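Local coordinates for ORF59 (Human herpesvirus 8, PDB 3HSL), which serves as the accessory subunit of the viral DNA polymerase, increasing its processivity during lytic replication of the viral genome, at residues A[264-269]-A[296-301]; A[183-188]-A[256-261]; A[109-114]-A[133-138]. All blocks are in the same frame, centred on the assembly; numbering follows the deposited sequence.

Interaction 1. Residues A[264-269]-A[296-301]; sequences CKVPGW and VKLSVL
Cys264 and Val266 pack their apolar side chains on Leu298 and Val300 in a buried loop-on-sheet contact, where the connection from helix 254-263 to strand 270-276 passes over strand 296-302. The layering of helices and their connections on β-sheet is consistent with the PCNA-like fold of herpesvirus processivity factors. The burial is modest, 187 Å² over both sides, and no polar bond joins the segments. The evidence for the orientation lies in the strand's alternation: Leu298 and Val300 project toward the loop, whereas Ser299 between them turns away and gives its OG to Glu283 in a hydrogen bond. Strand 61-67 pairs with 296-302 on one edge and strand 282-288 on the other, so the loop can meet only side chains of a face. On that face helix 18-35 adds His30 against Val266, and Phe270 adds to the packing on Leu298. Beyond Val266 the loop reverses in a type II β-turn, judged from the backbone angles of Pro267 and Gly268 and closed by Trp269 N bonding to Val266 O at 2.8 Å. Val266 and Leu298 cross at about a right angle, CG2 to CD2, 4.0 Å apart. With SG anti to its own carbonyl carbon (chi1 -58°), Cys264 brings the sulfur up to the strand, 4.2 Å from Ser299 CA and 4.0 Å from Val300 CG2.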
ATOM      1  N   CYS A 264     -17.210  -4.691  13.645  1.00 23.13           N
ATOM      2  CA  CYS A 264     -18.620  -4.935  13.354  1.00 24.10           C
ATOM      3  C   CYS A 264     -19.523  -3.694  13.497  1.00 24.93           C
ATOM      4  O   CYS A 264     -20.745  -3.786  13.349  1.00 24.91           O
ATOM      5  CB  CYS A 264     -19.131  -6.076  14.200  1.00 24.02           C
ATOM      6  SG  CYS A 264     -18.178  -7.538  13.903  1.00 25.77           S
ATOM      7  N   LYS A 265     -18.908  -2.548  13.786  1.00 25.58           N
ATOM      8  CA  LYS A 265     -19.608  -1.289  13.906  1.00 26.44           C
ATOM      9  C   LYS A 265     -19.262  -0.560  12.604  1.00 26.99           C
ATOM     10  O   LYS A 265     -18.264   0.179  12.541  1.00 27.27           O
ATOM     11  CB  LYS A 265     -19.098  -0.507  15.127  1.00 26.97           C
ATOM     12  CG  LYS A 265     -19.774   0.858  15.427  1.00 28.05           C
ATOM     13  CD  LYS A 265     -21.243   0.694  15.854  1.00 30.05           C
ATOM     14  CE  LYS A 265     -21.914   1.996  16.317  1.00 29.83           C
ATOM     15  NZ  LYS A 265     -22.029   2.991  15.225  1.00 31.17           N
ATOM     16  N   VAL A 266     -20.081  -0.775  11.572  1.00 26.99           N
ATOM     17  CA  VAL A 266     -19.882  -0.149  10.267  1.00 27.11           C
ATOM     18  C   VAL A 266     -20.999   0.869  10.059  1.00 27.39           C
ATOM     19  O   VAL A 266     -22.137   0.487   9.780  1.00 27.74           O
ATOM     20  CB  VAL A 266     -19.928  -1.189   9.126  1.00 27.34           C
ATOM     21  CG1 VAL A 266     -19.608  -0.521   7.780  1.00 27.30           C
ATOM     22  CG2 VAL A 266     -18.960  -2.317   9.396  1.00 26.21           C
ATOM     23  N   PRO A 267     -20.681   2.168  10.194  1.00 27.61           N
ATOM     24  CA  PRO A 267     -21.643   3.278  10.052  1.00 27.30           C
ATOM     25  C   PRO A 267     -22.496   3.233   8.785  1.00 26.42           C
ATOM     26  O   PRO A 267     -21.979   3.291   7.676  1.00 25.80           O
ATOM     27  CB  PRO A 267     -20.744   4.521  10.067  1.00 27.52           C
ATOM     28  CG  PRO A 267     -19.596   4.103  10.946  1.00 28.24           C
ATOM     29  CD  PRO A 267     -19.333   2.670  10.520  1.00 27.97           C
ATOM     30  N   GLY A 268     -23.805   3.127   8.990  1.00 26.09           N
ATOM     31  CA  GLY A 268     -24.782   3.058   7.912  1.00 25.37           C
ATOM     32  C   GLY A 268     -24.968   1.629   7.443  1.00 24.93           C
ATOM     33  O   GLY A 268     -25.627   1.390   6.428  1.00 25.24           O
ATOM     34  N   TRP A 269     -24.388   0.679   8.183  1.00 24.02           N
ATOM     35  CA  TRP A 269     -24.456  -0.737   7.825  1.00 23.34           C
ATOM     36  C   TRP A 269     -24.667  -1.744   8.954  1.00 22.62           C
ATOM     37  O   TRP A 269     -25.721  -2.371   9.039  1.00 22.85           O
ATOM     38  CB  TRP A 269     -23.198  -1.125   7.043  1.00 23.69           C
ATOM     39  CG  TRP A 269     -23.164  -0.541   5.684  1.00 24.09           C
ATOM     40  CD1 TRP A 269     -22.835   0.737   5.346  1.00 24.89           C
ATOM     41  CD2 TRP A 269     -23.470  -1.215   4.463  1.00 23.54           C
ATOM     42  NE1 TRP A 269     -22.919   0.904   3.990  1.00 25.66           N
ATOM     43  CE2 TRP A 269     -23.306  -0.281   3.422  1.00 24.86           C
ATOM     44  CE3 TRP A 269     -23.867  -2.516   4.150  1.00 22.77           C
ATOM     45  CZ2 TRP A 269     -23.527  -0.606   2.089  1.00 24.77           C
ATOM     46  CZ3 TRP A 269     -24.085  -2.843   2.844  1.00 23.45           C
ATOM     47  CH2 TRP A 269     -23.914  -1.894   1.818  1.00 25.25           C
ATOM     48  N   VAL A 296     -24.904  -9.935   2.623  1.00 25.45           N
ATOM     49  CA  VAL A 296     -23.693  -9.860   3.429  1.00 23.46           C
ATOM     50  C   VAL A 296     -23.825 -10.193   4.913  1.00 22.98           C
ATOM     51  O   VAL A 296     -24.778  -9.790   5.581  1.00 22.77           O
ATOM     52  CB  VAL A 296     -23.102  -8.417   3.333  1.00 23.02           C
ATOM     53  CG1 VAL A 296     -21.786  -8.315   4.051  1.00 21.86           C
ATOM     54  CG2 VAL A 296     -22.930  -7.984   1.896  1.00 21.33           C
ATOM     55  N   LYS A 297     -22.844 -10.939   5.407  1.00 22.57           N
ATOM     56  CA  LYS A 297     -22.740 -11.304   6.811  1.00 22.51           C
ATOM     57  C   LYS A 297     -21.331 -10.979   7.286  1.00 22.71           C
ATOM     58  O   LYS A 297     -20.337 -11.321   6.615  1.00 23.22           O
ATOM     59  CB  LYS A 297     -23.073 -12.767   7.099  1.00 22.38           C
ATOM     60  CG  LYS A 297     -24.534 -13.110   6.975  1.00 23.78           C
ATOM     61  CD  LYS A 297     -24.806 -14.480   7.558  1.00 25.47           C
ATOM     62  CE  LYS A 297     -26.269 -14.846   7.450  1.00 26.82           C
ATOM     63  NZ  LYS A 297     -26.662 -14.916   6.015  1.00 28.69           N
ATOM     64  N   LEU A 298     -21.259 -10.317   8.441  1.00 22.27           N
ATOM     65  CA  LEU A 298     -20.003  -9.920   9.053  1.00 21.63           C
ATOM     66  C   LEU A 298     -19.993 -10.264  10.540  1.00 21.59           C
ATOM     67  O   LEU A 298     -20.860  -9.811  11.292  1.00 22.05           O
ATOM     68  CB  LEU A 298     -19.784  -8.412   8.889  1.00 21.12           C
ATOM     69  CG  LEU A 298     -18.488  -7.810   9.474  1.00 20.60           C
ATOM     70  CD1 LEU A 298     -17.267  -8.402   8.797  1.00 20.12           C
ATOM     71  CD2 LEU A 298     -18.427  -6.286   9.391  1.00 18.17           C
ATOM     72  N   SER A 299     -19.021 -11.062  10.975  1.00 20.70           N
ATOM     73  CA  SER A 299     -18.943 -11.388  12.397  1.00 19.28           C
ATOM     74  C   SER A 299     -17.541 -11.800  12.749  1.00 18.24           C
ATOM     75  O   SER A 299     -16.724 -11.991  11.871  1.00 18.40           O
ATOM     76  CB  SER A 299     -19.904 -12.513  12.772  1.00 19.01           C
ATOM     77  OG  SER A 299     -19.456 -13.737  12.237  1.00 17.89           O
ATOM     78  N   VAL A 300     -17.274 -11.935  14.042  1.00 17.55           N
ATOM     79  CA  VAL A 300     -15.971 -12.348  14.533  1.00 16.83           C
ATOM     80  C   VAL A 300     -16.215 -13.380  15.620  1.00 16.94           C
ATOM     81  O   VAL A 300     -16.917 -13.113  16.572  1.00 17.23           O
ATOM     82  CB  VAL A 300     -15.172 -11.176  15.148  1.00 16.65           C
ATOM     83  CG1 VAL A 300     -13.839 -11.655  15.621  1.00 15.21           C
ATOM     84  CG2 VAL A 300     -14.988 -10.005  14.147  1.00 16.18           C
ATOM     85  N   LEU A 301     -15.636 -14.559  15.474  1.00 17.32           N
ATOM     86  CA  LEU A 301     -15.774 -15.612  16.459  1.00 17.63           C
ATOM     87  C   LEU A 301     -14.681 -15.427  17.494  1.00 18.98           C
ATOM     88  O   LEU A 301     -13.497 -15.429  17.148  1.00 19.48           O
ATOM     89  CB  LEU A 301     -15.605 -16.967  15.795  1.00 16.93           C
ATOM     90  CG  LEU A 301     -16.578 -17.237  14.653  1.00 16.24           C
ATOM     91  CD1 LEU A 301     -16.353 -18.593  14.039  1.00 13.48           C
ATOM     92  CD2 LEU A 301     -18.002 -17.107  15.132  1.00 16.74           C
TER

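Interaction 2. Residues A[183-188]-A[256-261]; sequences KWLRQQ and SLIAAL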
ATOM      1  N   LYS A 183     -15.565   2.306  25.112  1.00 24.48           N
ATOM      2  CA  LYS A 183     -14.686   3.295  25.751  1.00 24.75           C
ATOM      3  C   LYS A 183     -14.048   2.693  26.981  1.00 24.76           C
ATOM      4  O   LYS A 183     -12.846   2.851  27.212  1.00 24.62           O
ATOM      5  CB  LYS A 183     -15.442   4.577  26.128  1.00 24.99           C
ATOM      6  N   TRP A 184     -14.882   2.000  27.756  1.00 25.05           N
ATOM      7  CA  TRP A 184     -14.487   1.329  28.987  1.00 24.90           C
ATOM      8  C   TRP A 184     -13.497   0.217  28.678  1.00 24.93           C
ATOM      9  O   TRP A 184     -12.469   0.100  29.327  1.00 24.67           O
ATOM     10  CB  TRP A 184     -15.723   0.771  29.697  1.00 24.89           C
ATOM     11  CG  TRP A 184     -15.425   0.195  31.045  1.00 24.99           C
ATOM     12  CD1 TRP A 184     -15.386   0.875  32.225  1.00 24.96           C
ATOM     13  CD2 TRP A 184     -15.122  -1.174  31.359  1.00 24.37           C
ATOM     14  NE1 TRP A 184     -15.081   0.019  33.252  1.00 25.14           N
ATOM     15  CE2 TRP A 184     -14.912  -1.244  32.749  1.00 24.30           C
ATOM     16  CE3 TRP A 184     -15.008  -2.343  30.599  1.00 23.83           C
ATOM     17  CZ2 TRP A 184     -14.594  -2.438  33.400  1.00 23.65           C
ATOM     18  CZ3 TRP A 184     -14.691  -3.532  31.250  1.00 23.64           C
ATOM     19  CH2 TRP A 184     -14.489  -3.566  32.635  1.00 23.52           C
ATOM     20  N   LEU A 185     -13.801  -0.601  27.682  1.00 25.56           N
ATOM     21  CA  LEU A 185     -12.888  -1.675  27.334  1.00 26.53           C
ATOM     22  C   LEU A 185     -11.490  -1.186  27.009  1.00 27.58           C
ATOM     23  O   LEU A 185     -10.527  -1.611  27.648  1.00 27.20           O
ATOM     24  CB  LEU A 185     -13.437  -2.568  26.216  1.00 26.14           C
ATOM     25  CG  LEU A 185     -14.579  -3.530  26.558  1.00 25.29           C
ATOM     26  CD1 LEU A 185     -15.098  -4.203  25.309  1.00 24.78           C
ATOM     27  CD2 LEU A 185     -14.128  -4.564  27.570  1.00 23.91           C
ATOM     28  N   ARG A 186     -11.374  -0.294  26.027  1.00 29.29           N
ATOM     29  CA  ARG A 186     -10.051   0.201  25.635  1.00 30.91           C
ATOM     30  C   ARG A 186      -9.292   0.962  26.717  1.00 30.67           C
ATOM     31  O   ARG A 186      -8.071   1.071  26.647  1.00 30.79           O
ATOM     32  CB  ARG A 186     -10.063   0.990  24.321  1.00 32.14           C
ATOM     33  CG  ARG A 186     -10.881   2.262  24.318  1.00 37.39           C
ATOM     34  CD  ARG A 186     -10.446   3.141  23.143  1.00 42.31           C
ATOM     35  NE  ARG A 186     -10.521   2.420  21.871  1.00 46.10           N
ATOM     36  CZ  ARG A 186     -11.555   2.465  21.036  1.00 47.63           C
ATOM     37  NH1 ARG A 186     -12.625   3.202  21.320  1.00 48.55           N
ATOM     38  NH2 ARG A 186     -11.515   1.771  19.910  1.00 48.36           N
ATOM     39  N   GLN A 187      -9.988   1.488  27.718  1.00 30.49           N
ATOM     40  CA  GLN A 187      -9.263   2.192  28.755  1.00 30.43           C
ATOM     41  C   GLN A 187      -8.727   1.203  29.797  1.00 30.46           C
ATOM     42  O   GLN A 187      -8.075   1.599  30.766  1.00 30.55           O
ATOM     43  CB  GLN A 187     -10.057   3.371  29.331  1.00 30.47           C
ATOM     44  CG  GLN A 187     -11.295   3.039  30.120  1.00 31.59           C
ATOM     45  CD  GLN A 187     -12.125   4.271  30.435  1.00 31.80           C
ATOM     46  OE1 GLN A 187     -12.140   5.235  29.670  1.00 31.68           O
ATOM     47  NE2 GLN A 187     -12.824   4.243  31.562  1.00 32.25           N
ATOM     48  N   GLN A 188      -9.008  -0.085  29.579  1.00 30.35           N
ATOM     49  CA  GLN A 188      -8.527  -1.157  30.455  1.00 30.21           C
ATOM     50  C   GLN A 188      -7.334  -1.809  29.791  1.00 30.48           C
ATOM     51  O   GLN A 188      -6.546  -2.492  30.440  1.00 30.38           O
ATOM     52  CB  GLN A 188      -9.590  -2.229  30.676  1.00 29.96           C
ATOM     53  CG  GLN A 188     -10.889  -1.693  31.192  1.00 29.44           C
ATOM     54  CD  GLN A 188     -10.717  -0.899  32.445  1.00 28.99           C
ATOM     55  OE1 GLN A 188      -9.819  -1.160  33.251  1.00 29.15           O
ATOM     56  NE2 GLN A 188     -11.582   0.087  32.628  1.00 29.06           N
ATOM     57  N   SER A 256      -8.980  -9.091  20.918  1.00 24.55           N
ATOM     58  CA  SER A 256      -9.974  -9.606  19.993  1.00 24.14           C
ATOM     59  C   SER A 256     -11.330  -8.950  20.213  1.00 23.71           C
ATOM     60  O   SER A 256     -12.029  -8.653  19.258  1.00 24.02           O
ATOM     61  CB  SER A 256     -10.083 -11.125  20.086  1.00 24.10           C
ATOM     62  OG  SER A 256      -8.879 -11.739  19.651  1.00 24.69           O
ATOM     63  N   LEU A 257     -11.698  -8.719  21.469  1.00 23.01           N
ATOM     64  CA  LEU A 257     -12.988  -8.126  21.773  1.00 22.27           C
ATOM     65  C   LEU A 257     -13.090  -6.699  21.255  1.00 21.85           C
ATOM     66  O   LEU A 257     -14.065  -6.364  20.600  1.00 21.61           O
ATOM     67  CB  LEU A 257     -13.307  -8.232  23.269  1.00 22.26           C
ATOM     68  CG  LEU A 257     -14.658  -7.709  23.787  1.00 22.31           C
ATOM     69  CD1 LEU A 257     -15.851  -8.287  23.029  1.00 22.88           C
ATOM     70  CD2 LEU A 257     -14.808  -7.984  25.263  1.00 21.39           C
ATOM     71  N   ILE A 258     -12.086  -5.875  21.552  1.00 21.70           N
ATOM     72  CA  ILE A 258     -12.037  -4.486  21.103  1.00 21.69           C
ATOM     73  C   ILE A 258     -12.209  -4.456  19.570  1.00 21.48           C
ATOM     74  O   ILE A 258     -13.160  -3.888  19.045  1.00 21.36           O
ATOM     75  CB  ILE A 258     -10.663  -3.827  21.432  1.00 22.03           C
ATOM     76  CG1 ILE A 258     -10.251  -3.970  22.919  1.00 23.22           C
ATOM     77  CG2 ILE A 258     -10.641  -2.353  20.984  1.00 21.68           C
ATOM     78  CD1 ILE A 258     -11.031  -3.136  23.926  1.00 23.09           C
ATOM     79  N   ALA A 259     -11.275  -5.079  18.861  1.00 21.27           N
ATOM     80  CA  ALA A 259     -11.306  -5.131  17.409  1.00 21.08           C
ATOM     81  C   ALA A 259     -12.638  -5.694  16.900  1.00 21.14           C
ATOM     82  O   ALA A 259     -13.231  -5.172  15.954  1.00 20.75           O
ATOM     83  CB  ALA A 259     -10.157  -5.971  16.914  1.00 20.84           C
ATOM     84  N   ALA A 260     -13.111  -6.765  17.533  1.00 21.05           N
ATOM     85  CA  ALA A 260     -14.357  -7.362  17.117  1.00 20.79           C
ATOM     86  C   ALA A 260     -15.447  -6.294  17.150  1.00 21.06           C
ATOM     87  O   ALA A 260     -16.098  -6.057  16.133  1.00 21.68           O
ATOM     88  CB  ALA A 260     -14.703  -8.539  17.979  1.00 20.43           C
ATOM     89  N   LEU A 261     -15.637  -5.652  18.304  1.00 20.85           N
ATOM     90  CA  LEU A 261     -16.651  -4.604  18.463  1.00 20.70           C
ATOM     91  C   LEU A 261     -16.441  -3.386  17.573  1.00 21.94           C
ATOM     92  O   LEU A 261     -17.387  -2.682  17.244  1.00 22.53           O
ATOM     93  CB  LEU A 261     -16.722  -4.138  19.907  1.00 19.76           C
ATOM     94  CG  LEU A 261     -17.201  -5.096  20.994  1.00 18.53           C
ATOM     95  CD1 LEU A 261     -17.014  -4.402  22.328  1.00 16.97           C
ATOM     96  CD2 LEU A 261     -18.660  -5.573  20.795  1.00 16.03           C
TER
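Leu185, near the end of helix 175-186, points at helix 254-263 and meets three of its residues with two different parts of the side chain. Its CB takes the tip of Ile258, CD1, at 3.4 Å. Its CD1 reaches farther, to Leu261 CD1 at 3.5 Å and Leu257 CD2 at 3.8 Å, and the Leu185 side chain crosses those of both leucines at about a right angle. Leu257 and Leu261 stand one helical turn apart, so that methyl is received between successive turns. Ile258 starts off at a slant to the contact, but chi1 (-52°) sets CG1 anti to the carbonyl carbon, and a folded chi2 (-72°) then brings CD1 toward helix 175-186. Arg186 follows, and the same CD1 lies 3.6 Å from its backbone N; the guanidinium stands obliquely to Ile258 CG2 and comes close to Arg262, a like charge. Gln188 turns its end away from the contact, to lie with NE2 over one face of the Trp184 ring and make a weak hydrogen bond to Trp184 O. What joins the two helices here is therefore hydrocarbon contact, at 226 Å² in total: the fit depends on the shapes of Leu185 and Ile258 rather than on directional bonds, and the neighbouring arginines would, if anything, repel each other.

Interaction 3. Residues A[109-114]-A[133-138]; sequences LDAGIA and TTISYG
Leu109 and Asp110 both direct their backbone N-H groups at one acceptor, Ser136 O, which makes this end of the strand pair a classic β-bulge. Leu109 N approaches in the carbonyl plane at 2.7 Å, while Asp110 N comes in tilted by 17° from that plane at 3.2 Å. The nearly helical backbone of Leu109 accounts for the extra residue. The Leu109 side chain leaves the backbone toward the partner strand, and CD2 lies 3.6 Å from Tyr137 O, with CB beside Ser136 O.

Past the bulge the register is regular. Ser136 N returns a bond to Asp110 O, and Gly112 and Thr134 exchange N-H...O bonds of 3.0 and 2.9 Å, making Asp110-Ser136 and Gly112-Thr134 the hydrogen-bonded pairs; Ala111-Ile135 and Ile113-Thr133 are the non-hydrogen-bonded ones. The strand axes run at 174°, so this is an antiparallel pairing inside a five-stranded sheet, with strand 12-16 flanking 108-116 and strand 143-149 flanking 130-137.

The buried face carries Ala111, Ile113, Thr133 and Ile135, and helix 99-103 lies against it through His99, Glu102 and Leu103. There Ile135 bends its chain (chi2 -62°) to bring CD1 within 3.6 Å of Ala111 CB. Ile113 and Thr133 run next to each other in the same direction, with CG2 of the isoleucine near the threonine OG1. The other face, bearing Asp110, Thr134 and Ser136, is more open to solvent. Tyr137 turns away from strand 108-116: Ile135 CG2 sits 3.4 Å above one face of its ring, offset toward the rim, its OH is hydrogen-bonded to Glu102, and the residue packs on Ser95 of the second subunit.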
ATOM      1  N   LEU A 109     -13.595  -1.982 -13.700  1.00 21.83           N
ATOM      2  CA  LEU A 109     -14.573  -2.145 -14.759  1.00 21.41           C
ATOM      3  C   LEU A 109     -15.170  -3.545 -14.746  1.00 21.37           C
ATOM      4  O   LEU A 109     -16.369  -3.697 -14.875  1.00 21.19           O
ATOM      5  CB  LEU A 109     -13.862  -1.892 -16.089  1.00 21.28           C
ATOM      6  CG  LEU A 109     -14.695  -1.329 -17.229  1.00 20.64           C
ATOM      7  CD1 LEU A 109     -15.166   0.025 -16.761  1.00 20.04           C
ATOM      8  CD2 LEU A 109     -13.857  -1.169 -18.474  1.00 20.72           C
ATOM      9  N   ASP A 110     -14.315  -4.555 -14.587  1.00 21.74           N
ATOM     10  CA  ASP A 110     -14.680  -5.981 -14.537  1.00 21.77           C
ATOM     11  C   ASP A 110     -13.627  -6.822 -13.809  1.00 20.36           C
ATOM     12  O   ASP A 110     -12.485  -6.404 -13.687  1.00 20.25           O
ATOM     13  CB  ASP A 110     -14.906  -6.505 -15.952  1.00 22.98           C
ATOM     14  CG  ASP A 110     -16.179  -5.957 -16.548  1.00 28.85           C
ATOM     15  OD1 ASP A 110     -17.139  -5.787 -15.734  1.00 31.25           O
ATOM     16  OD2 ASP A 110     -16.244  -5.698 -17.799  1.00 32.26           O
ATOM     17  N   ALA A 111     -14.016  -8.000 -13.330  1.00 19.14           N
ATOM     18  CA  ALA A 111     -13.107  -8.897 -12.613  1.00 18.33           C
ATOM     19  C   ALA A 111     -13.568 -10.346 -12.666  1.00 17.90           C
ATOM     20  O   ALA A 111     -14.768 -10.622 -12.733  1.00 17.89           O
ATOM     21  CB  ALA A 111     -12.959  -8.456 -11.159  1.00 18.65           C
ATOM     22  N   GLY A 112     -12.610 -11.266 -12.630  1.00 17.46           N
ATOM     23  CA  GLY A 112     -12.910 -12.696 -12.687  1.00 17.28           C
ATOM     24  C   GLY A 112     -11.862 -13.492 -11.943  1.00 17.63           C
ATOM     25  O   GLY A 112     -10.719 -13.053 -11.805  1.00 17.84           O
ATOM     26  N   ILE A 113     -12.243 -14.668 -11.453  1.00 17.81           N
ATOM     27  CA  ILE A 113     -11.310 -15.515 -10.708  1.00 17.64           C
ATOM     28  C   ILE A 113     -11.417 -16.907 -11.284  1.00 18.05           C
ATOM     29  O   ILE A 113     -12.512 -17.466 -11.409  1.00 18.06           O
ATOM     30  CB  ILE A 113     -11.626 -15.579  -9.199  1.00 17.59           C
ATOM     31  CG1 ILE A 113     -11.938 -14.206  -8.614  1.00 17.26           C
ATOM     32  CG2 ILE A 113     -10.470 -16.211  -8.441  1.00 17.88           C
ATOM     33  CD1 ILE A 113     -12.308 -14.286  -7.161  1.00 18.45           C
ATOM     34  N   ALA A 114     -10.280 -17.477 -11.639  1.00 18.53           N
ATOM     35  CA  ALA A 114     -10.277 -18.800 -12.227  1.00 18.96           C
ATOM     36  C   ALA A 114      -9.447 -19.722 -11.377  1.00 19.54           C
ATOM     37  O   ALA A 114      -8.553 -19.267 -10.670  1.00 20.63           O
ATOM     38  CB  ALA A 114      -9.722 -18.724 -13.614  1.00 18.70           C
ATOM     39  N   THR A 133      -6.692 -14.165 -11.005  1.00 21.12           N
ATOM     40  CA  THR A 133      -7.645 -13.100 -10.830  1.00 20.59           C
ATOM     41  C   THR A 133      -7.276 -12.121 -11.913  1.00 20.86           C
ATOM     42  O   THR A 133      -6.108 -11.736 -12.072  1.00 21.19           O
ATOM     43  CB  THR A 133      -7.569 -12.461  -9.433  1.00 20.61           C
ATOM     44  OG1 THR A 133      -7.875 -13.453  -8.445  1.00 20.22           O
ATOM     45  CG2 THR A 133      -8.554 -11.309  -9.301  1.00 19.50           C
ATOM     46  N   THR A 134      -8.284 -11.727 -12.666  1.00 20.64           N
ATOM     47  CA  THR A 134      -8.104 -10.792 -13.726  1.00 20.20           C
ATOM     48  C   THR A 134      -8.890  -9.578 -13.351  1.00 20.21           C
ATOM     49  O   THR A 134     -10.087  -9.691 -13.079  1.00 20.12           O
ATOM     50  CB  THR A 134      -8.639 -11.359 -15.035  1.00 20.10           C
ATOM     51  OG1 THR A 134      -7.802 -12.452 -15.423  1.00 20.73           O
ATOM     52  CG2 THR A 134      -8.607 -10.304 -16.145  1.00 19.46           C
ATOM     53  N   ILE A 135      -8.213  -8.430 -13.337  1.00 19.98           N
ATOM     54  CA  ILE A 135      -8.856  -7.155 -13.047  1.00 20.41           C
ATOM     55  C   ILE A 135      -8.743  -6.239 -14.300  1.00 20.96           C
ATOM     56  O   ILE A 135      -7.683  -6.180 -14.949  1.00 20.97           O
ATOM     57  CB  ILE A 135      -8.248  -6.445 -11.798  1.00 20.52           C
ATOM     58  CG1 ILE A 135      -8.229  -7.355 -10.544  1.00 20.96           C
ATOM     59  CG2 ILE A 135      -8.975  -5.134 -11.516  1.00 19.81           C
ATOM     60  CD1 ILE A 135      -9.594  -7.845 -10.015  1.00 20.78           C
ATOM     61  N   SER A 136      -9.836  -5.539 -14.627  1.00 20.81           N
ATOM     62  CA  SER A 136      -9.888  -4.621 -15.755  1.00 20.68           C
ATOM     63  C   SER A 136     -10.309  -3.289 -15.179  1.00 20.76           C
ATOM     64  O   SER A 136     -11.386  -3.177 -14.606  1.00 20.46           O
ATOM     65  CB  SER A 136     -10.893  -5.089 -16.796  1.00 20.93           C
ATOM     66  OG  SER A 136     -10.544  -6.375 -17.268  1.00 21.67           O
ATOM     67  N   TYR A 137      -9.448  -2.289 -15.344  1.00 20.89           N
ATOM     68  CA  TYR A 137      -9.659  -0.948 -14.810  1.00 20.66           C
ATOM     69  C   TYR A 137     -10.508   0.005 -15.658  1.00 21.59           C
ATOM     70  O   TYR A 137     -10.839  -0.301 -16.802  1.00 22.16           O
ATOM     71  CB  TYR A 137      -8.286  -0.363 -14.427  1.00 20.07           C
ATOM     72  CG  TYR A 137      -7.647  -1.238 -13.369  1.00 18.67           C
ATOM     73  CD1 TYR A 137      -7.986  -1.088 -12.029  1.00 17.34           C
ATOM     74  CD2 TYR A 137      -6.715  -2.215 -13.710  1.00 18.66           C
ATOM     75  CE1 TYR A 137      -7.421  -1.874 -11.058  1.00 18.64           C
ATOM     76  CE2 TYR A 137      -6.128  -3.025 -12.738  1.00 18.22           C
ATOM     77  CZ  TYR A 137      -6.487  -2.850 -11.408  1.00 19.47           C
ATOM     78  OH  TYR A 137      -5.924  -3.641 -10.415  1.00 19.05           O
ATOM     79  N   GLY A 138     -10.853   1.154 -15.077  1.00 22.22           N
ATOM     80  CA  GLY A 138     -11.660   2.198 -15.716  1.00 22.89           C
ATOM     81  C   GLY A 138     -11.272   2.486 -17.145  1.00 23.79           C
ATOM     82  O   GLY A 138     -12.057   2.228 -18.065  1.00 24.39           O
TER

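Overall arrangement
Interactions 1 and 2 are neighbours, their centres 16 Å apart, and they meet directly where Val300 CB packs on Ala260 CB at 3.9 Å. They are also joined through the chain, since helix 254-263, which supplies one side of interaction 2, runs straight into the loop of interaction 1. Interaction 3 is remote: its centre is 26 Å from that of interaction 1 and 37 Å from that of interaction 2, with nearest atoms about 15 and 25 Å apart. Interactions 2 and 3 lie on opposite sides of the chain's centre, while interaction 1 is only 6 Å from it. Of the three, interaction 3 alone is touched by the second subunit.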